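3-dehydroquinate dehydratase (Clostridium difficile, PDB 4H3D) catalyses the cis-dehydration of 3-dehydroquinate to 3-dehydroshikimate, the third step of the chorismate pathway, through an imine formed with an active-site lysine. Local coordinates at residues W51-F55 against G91-L95; I27-K31 against D54-N58; N105-N110 against E130-A135. One frame throughout, in Å; residues are numbered along the deposited sequence.

Contact 1 of 3, residues W51-F55 against G91-L95; sequences WRVDF and GGEKL
Glu93 lays its side chain over one face of the Phe55 ring. Its CB sits near the backbone of the 3-10 turn, 3.5 Å from Asp54 O. CG lies anti to the carbonyl carbon (chi1 -57°), which brings it above the ring. There it makes a CH-pi contact, 3.6 Å from Glu93 CG to the centroid of the Phe55 ring. Next, Glu93 CD lies 3.5 Å from Phe55 CE1. The bend at chi2 turns the carboxylate back along the ring, with the two planes only 12° apart, so acid and ring are stacked. At the tip, OE2 accepts a bond from a water, which also donates to Gly91 O and weakly accepts from Arg52 NH2.

The backbone of Glu93 makes the direct polar link. Glu93 N donates to Asp54 OD2 at 3.2 Å, reaching that oxygen on the anti side and 17° out of the carboxylate plane. The syn lone pairs of Asp54 serve Arg52. Arg52 NE meets Asp54 OD1 at 2.8 Å and Arg52 NH2 meets Asp54 OD2 at 2.9 Å, a side-on salt bridge lying in the guanidinium plane. Asp54 OD1 also accepts from the backbone N of Arg86. Phe55 CE2 rests against one face of the Arg52 guanidinium.

The contact joins the C-terminal end of barrel strand 48-52 to the loop that follows strand 81-84. Arg52 belongs to the 3-dehydroquinate binding site, and so does Arg86. Asp54 thus acts as a second-shell residue, consistent with its holding the Arg52 guanidinium in one rotation, and it also holds the loop by the N of Glu93. With an arginine and two backbone N-H donors around it, its carboxylate is probably kept ionised.

Contact 2 of 3, residues I27-K31 against D54-N58; sequences IGKNK and DFFEN
Lys29 NZ donates to Phe55 O at 2.7 Å. A lesser addition is a CA-H...O contact, with Lys29 CA 3.5 Å from Phe55 O. The lysine chain is bent at chi2 and again at chi4 (58°), and this curls it back over the carbonyl. NZ arrives tilted 25° from the carbonyl plane, and Lys29 CD lies 3.2 Å from Phe55 O on the way. A second bond runs between the backbones. Glu57 N donates to Lys29 O at 2.9 Å in a nearly straight line, 176° at the hydrogen.

Beside these bonds the two phenylalanines meet the 27-31 loop differently. Phe55 offers a face to Ile27, whose CB makes a CH-pi contact 3.9 Å from the centroid of the Phe55 ring. Ile27 CG2 adds apolar contact at 3.7 Å from Phe55 CE2. Phe56 turns an edge instead: Asn30 CA and Lys31 N lie near the plane of its ring, with Phe56 CE1 4.0 Å from Lys31 N. Phe56 also packs on Val65 and Val68 of helix 62-76.

These are the loops that follow two neighbouring parallel strands, 21-26 and 48-52, at the C-terminal ends of the strands of the TIM barrel. The 27-31 loop leads into helix 31-41, where Asn30 is the N-cap and its OD1 accepts from Asp33 N. One tie between the loops is charged, from the Lys29 ammonium to Phe55 O. The other is a neutral backbone bond from Glu57 N to Lys29 O. Both accepting atoms are backbone carbonyl oxygens, so both bonds hold the main chain itself.

Contact 3 of 3, residues N105-N110 against E130-A135; sequences NKEISN and EVVNFA
Lys106 and Phe134 carry most of this helix-to-helix contact, with Val131 behind them. The Lys106 side chain runs over one face of the Phe134 ring, the two side chains crossing at about a right angle, with Lys106 CE 4.0 Å from Phe134 CG. A bend at chi3 (71°) then takes NZ on to Glu130. There it forms a salt bridge at 2.7 Å from Lys106 NZ to Glu130 OE2, on the anti lone pair of that oxygen. The same ammonium is far from the ring and feels at most a weak cation-pi attraction.

Phe134 points across to helix 98-110. Phe134 CE2 lies 3.3 Å from Lys106 O, and Asn110 OD1 and Ser109 CB approach the ring edge near its plane.

The two helices are outer neighbours in the TIM barrel. They flank strand 116-120 in the chain and run almost parallel, their local axes 6° apart and 9.5 Å at closest approach.

Deeper in the groove, Val131 CG1 packs 3.8 Å from Asn105 CB, and Val131 also rests on Ile117 and Val119 of that strand. Ser109 OG donates to Asn105 O at 2.8 Å, from the face of the carbonyl plane opposite to Ser109 N. A water donates to both Ser109 OG and Val131 O, each at 3.0 Å, and so bridges the helices.

Contacts 1 and 2 are neighbours, their centres about 8 Å apart, and they share Asp54 and Phe55. The Phe55 ring lies between them: Glu93 packs on one face and Ile27 on the opposite one. The loops after strands 21-26, 48-52 and 81-84 are thus joined in a row at the C-terminal ends of the barrel strands. Contact 1 is nearer the active site. Nearest atoms of the Arg52 side chain and the bound comenic acid derivative are about 6 Å apart; in contact 2 the shared Phe55 side chain comes within about 10 Å of it. Contact 3 is separate, on the outer helices. Its centre is about 18 Å from that of contact 1 and about 21 Å from that of contact 2.

Contact 1 of 3, residues W51-F55 against G91-L95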
# COMPACT_ATOMS: atom_id res chain seq x y z
N TRP B 51 -13.44 5.94 -21.11
CA TRP B 51 -14.87 5.92 -21.36
C TRP B 51 -15.30 4.47 -21.45
O TRP B 51 -14.92 3.74 -22.39
CB TRP B 51 -15.25 6.69 -22.62
CG TRP B 51 -16.72 6.68 -22.90
CD1 TRP B 51 -17.72 6.53 -21.98
CD2 TRP B 51 -17.38 6.92 -24.16
NE1 TRP B 51 -18.96 6.60 -22.60
CE2 TRP B 51 -18.77 6.85 -23.93
CE3 TRP B 51 -16.93 7.16 -25.46
CZ2 TRP B 51 -19.70 7.02 -24.94
CZ3 TRP B 51 -17.87 7.33 -26.46
CH2 TRP B 51 -19.23 7.25 -26.20
N ARG B 52 -16.07 4.03 -20.43
CA ARG B 52 -16.64 2.69 -20.37
C ARG B 52 -17.93 2.76 -21.14
O ARG B 52 -18.99 2.94 -20.56
CB ARG B 52 -16.91 2.26 -18.92
CG ARG B 52 -15.69 1.70 -18.19
CD ARG B 52 -15.36 0.31 -18.68
NE ARG B 52 -16.52 -0.57 -18.52
CZ ARG B 52 -16.79 -1.27 -17.42
NH1 ARG B 52 -15.98 -1.19 -16.36
NH2 ARG B 52 -17.88 -2.04 -17.36
N VAL B 53 -17.80 2.60 -22.45
CA VAL B 53 -18.90 2.76 -23.39
C VAL B 53 -19.98 1.67 -23.27
O VAL B 53 -21.11 1.88 -23.71
CB VAL B 53 -18.35 2.85 -24.83
CG1 VAL B 53 -17.87 1.48 -25.31
CG2 VAL B 53 -19.39 3.43 -25.80
N ASP B 54 -19.64 0.53 -22.69
CA ASP B 54 -20.66 -0.53 -22.48
C ASP B 54 -21.81 -0.06 -21.55
O ASP B 54 -22.86 -0.67 -21.56
CB ASP B 54 -20.05 -1.82 -21.95
CG ASP B 54 -19.23 -1.61 -20.71
OD1 ASP B 54 -18.13 -1.00 -20.81
OD2 ASP B 54 -19.65 -2.09 -19.64
N PHE B 55 -21.61 1.01 -20.77
CA PHE B 55 -22.72 1.60 -19.96
C PHE B 55 -23.63 2.51 -20.81
O PHE B 55 -24.79 2.76 -20.46
CB PHE B 55 -22.20 2.47 -18.79
CG PHE B 55 -21.64 1.68 -17.62
CD1 PHE B 55 -22.48 1.30 -16.55
CD2 PHE B 55 -20.29 1.40 -17.53
CE1 PHE B 55 -21.97 0.61 -15.46
CE2 PHE B 55 -19.77 0.70 -16.43
CZ PHE B 55 -20.61 0.31 -15.40
N GLY B 91 -17.34 -8.68 -16.88
CA GLY B 91 -17.91 -7.70 -15.95
C GLY B 91 -18.77 -6.59 -16.54
O GLY B 91 -19.29 -5.75 -15.79
N GLY B 92 -18.95 -6.61 -17.86
CA GLY B 92 -19.66 -5.56 -18.56
C GLY B 92 -21.17 -5.52 -18.44
O GLY B 92 -21.78 -6.43 -17.91
N GLU B 93 -21.75 -4.48 -19.02
CA GLU B 93 -23.18 -4.18 -18.91
C GLU B 93 -24.08 -4.54 -20.09
O GLU B 93 -25.28 -4.58 -19.93
CB GLU B 93 -23.32 -2.66 -18.72
CG GLU B 93 -22.56 -2.13 -17.52
CD GLU B 93 -23.22 -2.53 -16.22
OE1 GLU B 93 -24.48 -2.48 -16.15
OE2 GLU B 93 -22.49 -2.87 -15.25
N LYS B 94 -23.51 -4.80 -21.25
CA LYS B 94 -24.31 -4.95 -22.45
C LYS B 94 -23.83 -6.06 -23.38
O LYS B 94 -22.66 -6.12 -23.76
CB LYS B 94 -24.24 -3.61 -23.19
CG LYS B 94 -24.93 -3.54 -24.51
CD LYS B 94 -26.44 -3.61 -24.40
CE LYS B 94 -27.03 -3.37 -25.77
NZ LYS B 94 -28.50 -3.35 -25.77
N LEU B 95 -24.75 -6.95 -23.76
CA LEU B 95 -24.45 -8.00 -24.72
C LEU B 95 -24.43 -7.41 -26.13
O LEU B 95 -25.36 -6.70 -26.52
CB LEU B 95 -25.50 -9.12 -24.68
CG LEU B 95 -25.61 -9.98 -23.43
CD1 LEU B 95 -26.86 -10.86 -23.51
CD2 LEU B 95 -24.34 -10.84 -23.24
O HOH W 1 -20.04 -3.25 -15.50

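Contact 2 of 3, residues I27-K31 against D54-N58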
# COMPACT_ATOMS: atom_id res chain seq x y z
N ILE B 27 -18.78 6.40 -16.62
CA ILE B 27 -19.70 5.28 -16.73
C ILE B 27 -21.16 5.69 -16.98
O ILE B 27 -22.09 4.91 -16.77
CB ILE B 27 -19.61 4.39 -15.45
CG1 ILE B 27 -19.96 5.19 -14.20
CG2 ILE B 27 -18.21 3.83 -15.30
CD1 ILE B 27 -20.07 4.33 -12.96
N GLY B 28 -21.34 6.92 -17.46
CA GLY B 28 -22.67 7.47 -17.72
C GLY B 28 -23.50 6.65 -18.69
O GLY B 28 -22.97 6.06 -19.63
N LYS B 29 -24.81 6.66 -18.48
CA LYS B 29 -25.72 5.86 -19.26
C LYS B 29 -26.20 6.60 -20.51
O LYS B 29 -26.66 5.98 -21.47
CB LYS B 29 -26.92 5.49 -18.38
CG LYS B 29 -27.26 4.01 -18.41
CD LYS B 29 -26.21 3.20 -17.64
CE LYS B 29 -26.47 1.70 -17.72
NZ LYS B 29 -26.49 1.20 -19.13
N ASN B 30 -26.10 7.94 -20.49
CA ASN B 30 -26.55 8.79 -21.60
C ASN B 30 -25.59 9.96 -21.84
O ASN B 30 -24.70 10.22 -21.02
CB ASN B 30 -27.97 9.29 -21.33
CG ASN B 30 -28.10 10.01 -20.00
OD1 ASN B 30 -27.33 10.92 -19.68
ND2 ASN B 30 -29.11 9.63 -19.23
N LYS B 31 -25.75 10.65 -22.95
CA LYS B 31 -24.85 11.76 -23.32
C LYS B 31 -24.71 12.85 -22.25
O LYS B 31 -23.61 13.31 -21.96
CB LYS B 31 -25.30 12.40 -24.65
CG LYS B 31 -24.29 13.42 -25.20
CD LYS B 31 -24.53 13.70 -26.69
CE LYS B 31 -25.69 14.62 -26.93
NZ LYS B 31 -25.37 16.00 -26.52
N ASP B 54 -19.64 0.53 -22.69
CA ASP B 54 -20.66 -0.53 -22.48
C ASP B 54 -21.81 -0.06 -21.55
O ASP B 54 -22.86 -0.67 -21.56
CB ASP B 54 -20.05 -1.82 -21.95
CG ASP B 54 -19.23 -1.61 -20.71
OD1 ASP B 54 -18.13 -1.00 -20.81
OD2 ASP B 54 -19.65 -2.09 -19.64
N PHE B 55 -21.61 1.01 -20.77
CA PHE B 55 -22.72 1.60 -19.96
C PHE B 55 -23.63 2.51 -20.81
O PHE B 55 -24.79 2.76 -20.46
CB PHE B 55 -22.20 2.47 -18.79
CG PHE B 55 -21.64 1.68 -17.62
CD1 PHE B 55 -22.48 1.30 -16.55
CD2 PHE B 55 -20.29 1.40 -17.53
CE1 PHE B 55 -21.97 0.61 -15.46
CE2 PHE B 55 -19.77 0.70 -16.43
CZ PHE B 55 -20.61 0.31 -15.40
N PHE B 56 -23.11 3.02 -21.91
CA PHE B 56 -23.88 3.92 -22.78
C PHE B 56 -25.07 3.17 -23.40
O PHE B 56 -24.87 2.20 -24.14
CB PHE B 56 -22.95 4.50 -23.84
CG PHE B 56 -23.60 5.47 -24.77
CD1 PHE B 56 -24.33 6.56 -24.29
CD2 PHE B 56 -23.45 5.32 -26.15
CE1 PHE B 56 -24.93 7.46 -25.17
CE2 PHE B 56 -24.07 6.23 -27.05
CZ PHE B 56 -24.79 7.30 -26.55
N GLU B 57 -26.29 3.63 -23.12
CA GLU B 57 -27.51 2.91 -23.60
C GLU B 57 -27.62 2.78 -25.11
O GLU B 57 -28.18 1.79 -25.60
CB GLU B 57 -28.80 3.53 -23.03
CG GLU B 57 -28.92 3.34 -21.53
CD GLU B 57 -30.26 3.75 -20.96
OE1 GLU B 57 -30.49 3.47 -19.76
OE2 GLU B 57 -31.07 4.36 -21.69
N ASN B 58 -27.10 3.74 -25.87
CA ASN B 58 -27.16 3.66 -27.33
C ASN B 58 -25.87 3.14 -27.97
O ASN B 58 -25.60 3.44 -29.13
CB ASN B 58 -27.54 5.03 -27.91
CG ASN B 58 -28.94 5.46 -27.49
OD1 ASN B 58 -29.82 4.62 -27.30
ND2 ASN B 58 -29.14 6.76 -27.33

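Contact 3 of 3, residues N105-N110 against E130-A135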
# COMPACT_ATOMS: atom_id res chain seq x y z
N ASN B 105 -14.84 -0.95 -32.17
CA ASN B 105 -13.47 -0.56 -31.88
C ASN B 105 -12.70 -0.01 -33.09
O ASN B 105 -11.91 0.92 -32.95
CB ASN B 105 -12.72 -1.71 -31.25
CG ASN B 105 -13.04 -1.85 -29.79
OD1 ASN B 105 -12.78 -0.95 -29.00
ND2 ASN B 105 -13.60 -3.00 -29.41
N LYS B 106 -12.93 -0.60 -34.25
CA LYS B 106 -12.26 -0.13 -35.46
C LYS B 106 -12.76 1.25 -35.85
O LYS B 106 -11.99 2.14 -36.12
CB LYS B 106 -12.46 -1.13 -36.59
CG LYS B 106 -11.69 -2.43 -36.37
CD LYS B 106 -11.83 -3.38 -37.56
CE LYS B 106 -11.10 -2.91 -38.79
NZ LYS B 106 -11.47 -3.74 -39.99
N GLU B 107 -14.08 1.42 -35.85
CA GLU B 107 -14.66 2.70 -36.24
C GLU B 107 -14.26 3.81 -35.31
O GLU B 107 -13.99 4.93 -35.76
CB GLU B 107 -16.19 2.60 -36.29
CG GLU B 107 -16.70 1.89 -37.51
CD GLU B 107 -16.55 2.73 -38.76
OE1 GLU B 107 -16.76 3.97 -38.69
OE2 GLU B 107 -16.24 2.15 -39.82
N ILE B 108 -14.21 3.52 -34.01
CA ILE B 108 -13.84 4.54 -33.06
C ILE B 108 -12.35 4.85 -33.16
O ILE B 108 -11.97 6.02 -33.05
CB ILE B 108 -14.28 4.17 -31.61
CG1 ILE B 108 -15.80 4.08 -31.54
CG2 ILE B 108 -13.77 5.21 -30.60
CD1 ILE B 108 -16.53 5.25 -32.16
N SER B 109 -11.52 3.83 -33.38
CA SER B 109 -10.08 4.06 -33.59
C SER B 109 -9.86 4.94 -34.80
O SER B 109 -8.95 5.74 -34.83
CB SER B 109 -9.31 2.75 -33.82
OG SER B 109 -9.35 1.91 -32.70
N ASN B 110 -10.71 4.76 -35.81
CA ASN B 110 -10.61 5.52 -37.05
C ASN B 110 -10.90 7.02 -36.91
O ASN B 110 -10.45 7.81 -37.73
CB ASN B 110 -11.52 4.92 -38.14
CG ASN B 110 -11.24 5.49 -39.49
OD1 ASN B 110 -10.10 5.51 -39.94
ND2 ASN B 110 -12.28 5.99 -40.17
N GLU B 130 -7.11 -8.23 -35.93
CA GLU B 130 -7.78 -7.22 -36.74
C GLU B 130 -7.83 -5.86 -36.05
O GLU B 130 -7.46 -4.84 -36.65
CB GLU B 130 -9.19 -7.66 -37.16
CG GLU B 130 -9.83 -6.68 -38.14
CD GLU B 130 -11.20 -7.11 -38.66
OE1 GLU B 130 -11.65 -8.24 -38.37
OE2 GLU B 130 -11.82 -6.31 -39.40
N VAL B 131 -8.26 -5.85 -34.79
CA VAL B 131 -8.40 -4.59 -34.06
C VAL B 131 -7.05 -3.97 -33.71
O VAL B 131 -6.88 -2.76 -33.81
CB VAL B 131 -9.25 -4.76 -32.80
CG1 VAL B 131 -9.41 -3.43 -32.10
CG2 VAL B 131 -10.62 -5.35 -33.17
N VAL B 132 -6.08 -4.79 -33.30
CA VAL B 132 -4.76 -4.25 -32.95
C VAL B 132 -4.05 -3.65 -34.17
O VAL B 132 -3.54 -2.54 -34.10
CB VAL B 132 -3.84 -5.29 -32.30
CG1 VAL B 132 -2.41 -4.76 -32.19
CG2 VAL B 132 -4.36 -5.66 -30.95
N ASN B 133 -4.04 -4.37 -35.28
CA ASN B 133 -3.38 -3.88 -36.48
C ASN B 133 -4.00 -2.57 -36.96
O ASN B 133 -3.28 -1.65 -37.35
CB ASN B 133 -3.39 -4.93 -37.60
CG ASN B 133 -2.41 -6.07 -37.35
OD1 ASN B 133 -1.38 -5.89 -36.69
ND2 ASN B 133 -2.72 -7.25 -37.91
N PHE B 134 -5.32 -2.48 -36.90
CA PHE B 134 -5.99 -1.27 -37.34
C PHE B 134 -5.71 -0.10 -36.41
O PHE B 134 -5.45 1.02 -36.87
CB PHE B 134 -7.49 -1.47 -37.51
CG PHE B 134 -8.14 -0.33 -38.17
CD1 PHE B 134 -8.04 -0.16 -39.54
CD2 PHE B 134 -8.80 0.63 -37.43
CE1 PHE B 134 -8.62 0.92 -40.16
CE2 PHE B 134 -9.38 1.73 -38.05
CZ PHE B 134 -9.29 1.87 -39.41
N ALA B 135 -5.79 -0.34 -35.10
CA ALA B 135 -5.48 0.68 -34.12
C ALA B 135 -4.08 1.22 -34.37
O ALA B 135 -3.87 2.43 -34.37
CB ALA B 135 -5.60 0.12 -32.67
O HOH W 2 -9.14 -0.78 -34.06